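HcgC (Methanococcus maripaludis S2, PDB 5O4H) acts as a SAM-dependent methyltransferase in FeGP cofactor biosynthesis, probably methylating a pyridinol precursor of the cofactor. Local coordinates at the interface of chains A and B. Coordinates in Å, arbitrary orientation; residue numbers count along the deposited sequence, not the author numbering. Chains: chain A/B, HcgC.

The interface of chains A and B. Residues chain A 186, 189-190, 201, 203; chain B 182, 186, 189-190, 203.
Two methionines form the apolar centre of this patch, where helix 177-193 of one HcgC chain packs on the same helix of the other. A:Met186 and B:Met186 pass each other at a slant, and their methyl groups meet at 3.7 Å between the two CE atoms. Both methionine side chains take the same shape. CG lies anti to the carbonyl carbon, and bends at chi2 and chi3 turn the methyl group toward the partner helix. There CE also touches a cysteine, as at A:Met186 CE to B:Cys189 CB, 3.7 Å. The cysteine SG atoms lie beside their own backbone N, and CB is the part that meets the methyl group. The sulfurs face prolines from strand 198-203. B:Met186 SD and the A:Pro203 ring meet tip to tip, with 3.8 Å from SD to CG. On the twin side A:Met186 SD is 3.9 Å from B:Pro203 CG. An alanine in place of A:Met186 would probably loosen the centre, because the thioether that touches B:Met186, B:Cys189 and B:Pro203 would be gone. The whole interface is two-fold symmetric and may belong to a biological dimer; this patch is a part of it.

To one side of the methionines, B:Val182 CG1 lies 3.7 Å from the carbonyl O of A:Thr201. The two arginines form the polar rim and depart from the symmetry in their side chains. A:Arg190, poorly ordered, has CG anti to the backbone N (chi1 177°), whereas B:Arg190 has CG anti to the carbonyl carbon (chi1 -71°). As modelled, their guanidinium planes are turned 68° apart. Alkyl carbons meet at the two CD atoms, and the guanidinium NH2 of each reaches the other's alkyl chain. A:Arg190 NH2 stays 5.1 Å from B:Arg190 NE, and the like charges would probably disfavour closer approach. The B:Arg190 guanidinium has the carbonyl O of B:Met186 centred over one face, and that dipole may ease its charge. Its opposite face has A:Arg190 CG above the rim, and its NH2 lies 3.7 Å from A:Arg190 CB.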
ATOM      1  N   MET A 186       4.996 -10.822  -3.975  1.00 19.56           N
ATOM      2  CA  MET A 186       3.940  -9.806  -4.107  1.00 20.25           C
ATOM      3  C   MET A 186       4.419  -8.472  -3.616  1.00 23.97           C
ATOM      4  O   MET A 186       4.248  -7.484  -4.321  1.00 23.53           O
ATOM      5  CB  MET A 186       2.674 -10.239  -3.368  1.00 23.09           C
ATOM      6  CG  MET A 186       1.980 -11.432  -4.026  1.00 26.29           C
ATOM      7  SD  MET A 186       1.343 -11.129  -5.710  1.00 30.94           S
ATOM      8  CE  MET A 186      -0.109 -10.131  -5.296  1.00 28.96           C
ATOM      9  N   CYS A 189       6.969  -7.026  -6.073  1.00 21.25           N
ATOM     10  CA  CYS A 189       6.303  -6.475  -7.277  1.00 22.19           C
ATOM     11  C   CYS A 189       5.767  -5.089  -7.049  1.00 25.15           C
ATOM     12  O   CYS A 189       5.930  -4.209  -7.911  1.00 23.68           O
ATOM     13  CB  CYS A 189       5.178  -7.386  -7.734  1.00 25.27           C
ATOM     14  SG  CYS A 189       5.777  -8.866  -8.510  1.00 29.97           S
ATOM     15  N   ARG A 190       5.104  -4.886  -5.905  1.00 21.93           N
ATOM     16  CA  ARG A 190       4.531  -3.578  -5.595  1.00 24.11           C
ATOM     17  C   ARG A 190       5.588  -2.495  -5.594  1.00 27.78           C
ATOM     18  O   ARG A 190       5.353  -1.417  -6.138  1.00 27.54           O
ATOM     19  CB  ARG A 190       3.740  -3.630  -4.292  1.00 28.09           C
ATOM     20  CG  ARG A 190       3.146  -2.293  -3.823  1.00 46.43           C
ATOM     21  CD  ARG A 190       2.475  -2.417  -2.470  1.00 62.23           C
ATOM     22  NE  ARG A 190       3.439  -2.811  -1.429  1.00 74.19           N
ATOM     23  CZ  ARG A 190       3.298  -3.808  -0.547  1.00 88.01           C
ATOM     24  NH1 ARG A 190       4.254  -4.055   0.341  1.00 71.99           N
ATOM     25  NH2 ARG A 190       2.202  -4.563  -0.546  1.00 76.05           N
ATOM     26  N   THR A 201       4.931  -5.064 -13.975  1.00 23.12           N
ATOM     27  CA  THR A 201       5.663  -6.050 -13.212  1.00 21.19           C
ATOM     28  C   THR A 201       4.791  -7.248 -13.036  1.00 26.25           C
ATOM     29  O   THR A 201       3.682  -7.117 -12.541  1.00 26.54           O
ATOM     30  CB  THR A 201       6.033  -5.457 -11.842  1.00 27.18           C
ATOM     31  OG1 THR A 201       6.634  -4.169 -12.010  1.00 24.90           O
ATOM     32  CG2 THR A 201       6.974  -6.318 -11.089  1.00 28.56           C
ATOM     33  N   PRO A 203       4.397 -11.064 -11.296  1.00 23.28           N
ATOM     34  CA  PRO A 203       4.930 -12.119 -10.450  1.00 22.51           C
ATOM     35  C   PRO A 203       4.613 -13.445 -11.185  1.00 26.98           C
ATOM     36  O   PRO A 203       3.522 -13.594 -11.740  1.00 27.01           O
ATOM     37  CB  PRO A 203       4.121 -11.967  -9.156  1.00 22.85           C
ATOM     38  CG  PRO A 203       2.817 -11.464  -9.616  1.00 25.28           C
ATOM     39  CD  PRO A 203       3.068 -10.641 -10.828  1.00 22.48           C
TER
ATOM     40  N   VAL B 182      -3.281  -6.758 -15.221  1.00 24.55           N
ATOM     41  CA  VAL B 182      -2.330  -7.150 -14.184  1.00 24.74           C
ATOM     42  C   VAL B 182      -2.547  -6.307 -12.931  1.00 25.66           C
ATOM     43  O   VAL B 182      -2.615  -6.851 -11.820  1.00 22.54           O
ATOM     44  CB  VAL B 182      -0.868  -7.040 -14.695  1.00 28.58           C
ATOM     45  CG1 VAL B 182       0.139  -7.086 -13.553  1.00 28.76           C
ATOM     46  CG2 VAL B 182      -0.581  -8.149 -15.693  1.00 28.93           C
ATOM     47  N   MET B 186      -3.541  -7.505  -9.205  1.00 21.45           N
ATOM     48  CA  MET B 186      -2.606  -7.223  -8.097  1.00 22.03           C
ATOM     49  C   MET B 186      -3.295  -6.442  -6.995  1.00 25.57           C
ATOM     50  O   MET B 186      -3.188  -6.807  -5.835  1.00 24.49           O
ATOM     51  CB  MET B 186      -1.373  -6.470  -8.617  1.00 23.82           C
ATOM     52  CG  MET B 186      -0.497  -7.317  -9.518  1.00 26.06           C
ATOM     53  SD  MET B 186       0.235  -8.767  -8.726  1.00 29.52           S
ATOM     54  CE  MET B 186       1.524  -7.942  -7.737  1.00 27.32           C
ATOM     55  N   CYS B 189      -5.760  -8.713  -5.154  1.00 24.89           N
ATOM     56  CA  CYS B 189      -5.070  -9.635  -4.236  1.00 25.60           C
ATOM     57  C   CYS B 189      -4.723  -8.959  -2.947  1.00 29.33           C
ATOM     58  O   CYS B 189      -4.920  -9.533  -1.875  1.00 29.27           O
ATOM     59  CB  CYS B 189      -3.804 -10.192  -4.874  1.00 26.46           C
ATOM     60  SG  CYS B 189      -4.127 -11.419  -6.134  1.00 29.58           S
ATOM     61  N   ARG B 190      -4.191  -7.735  -3.056  1.00 25.89           N
ATOM     62  CA  ARG B 190      -3.798  -6.978  -1.862  1.00 25.95           C
ATOM     63  C   ARG B 190      -4.977  -6.774  -0.901  1.00 31.37           C
ATOM     64  O   ARG B 190      -4.814  -6.954   0.301  1.00 32.79           O
ATOM     65  CB  ARG B 190      -3.078  -5.683  -2.214  1.00 26.35           C
ATOM     66  CG  ARG B 190      -1.665  -5.961  -2.775  1.00 41.58           C
ATOM     67  CD  ARG B 190      -0.854  -4.690  -3.015  1.00 54.03           C
ATOM     68  NE  ARG B 190      -1.158  -4.026  -4.291  1.00 50.68           N
ATOM     69  CZ  ARG B 190      -0.495  -4.188  -5.442  1.00 59.06           C
ATOM     70  NH1 ARG B 190      -0.869  -3.528  -6.528  1.00 45.86           N
ATOM     71  NH2 ARG B 190       0.545  -5.012  -5.514  1.00 49.24           N
ATOM     72  N   PRO B 203      -2.343 -14.711  -7.280  1.00 21.02           N
ATOM     73  CA  PRO B 203      -2.844 -14.419  -8.633  1.00 21.57           C
ATOM     74  C   PRO B 203      -2.261 -15.432  -9.625  1.00 26.14           C
ATOM     75  O   PRO B 203      -1.160 -15.935  -9.422  1.00 25.67           O
ATOM     76  CB  PRO B 203      -2.245 -13.048  -8.927  1.00 23.21           C
ATOM     77  CG  PRO B 203      -0.924 -13.076  -8.208  1.00 27.09           C
ATOM     78  CD  PRO B 203      -1.166 -13.880  -6.944  1.00 22.50           C
TER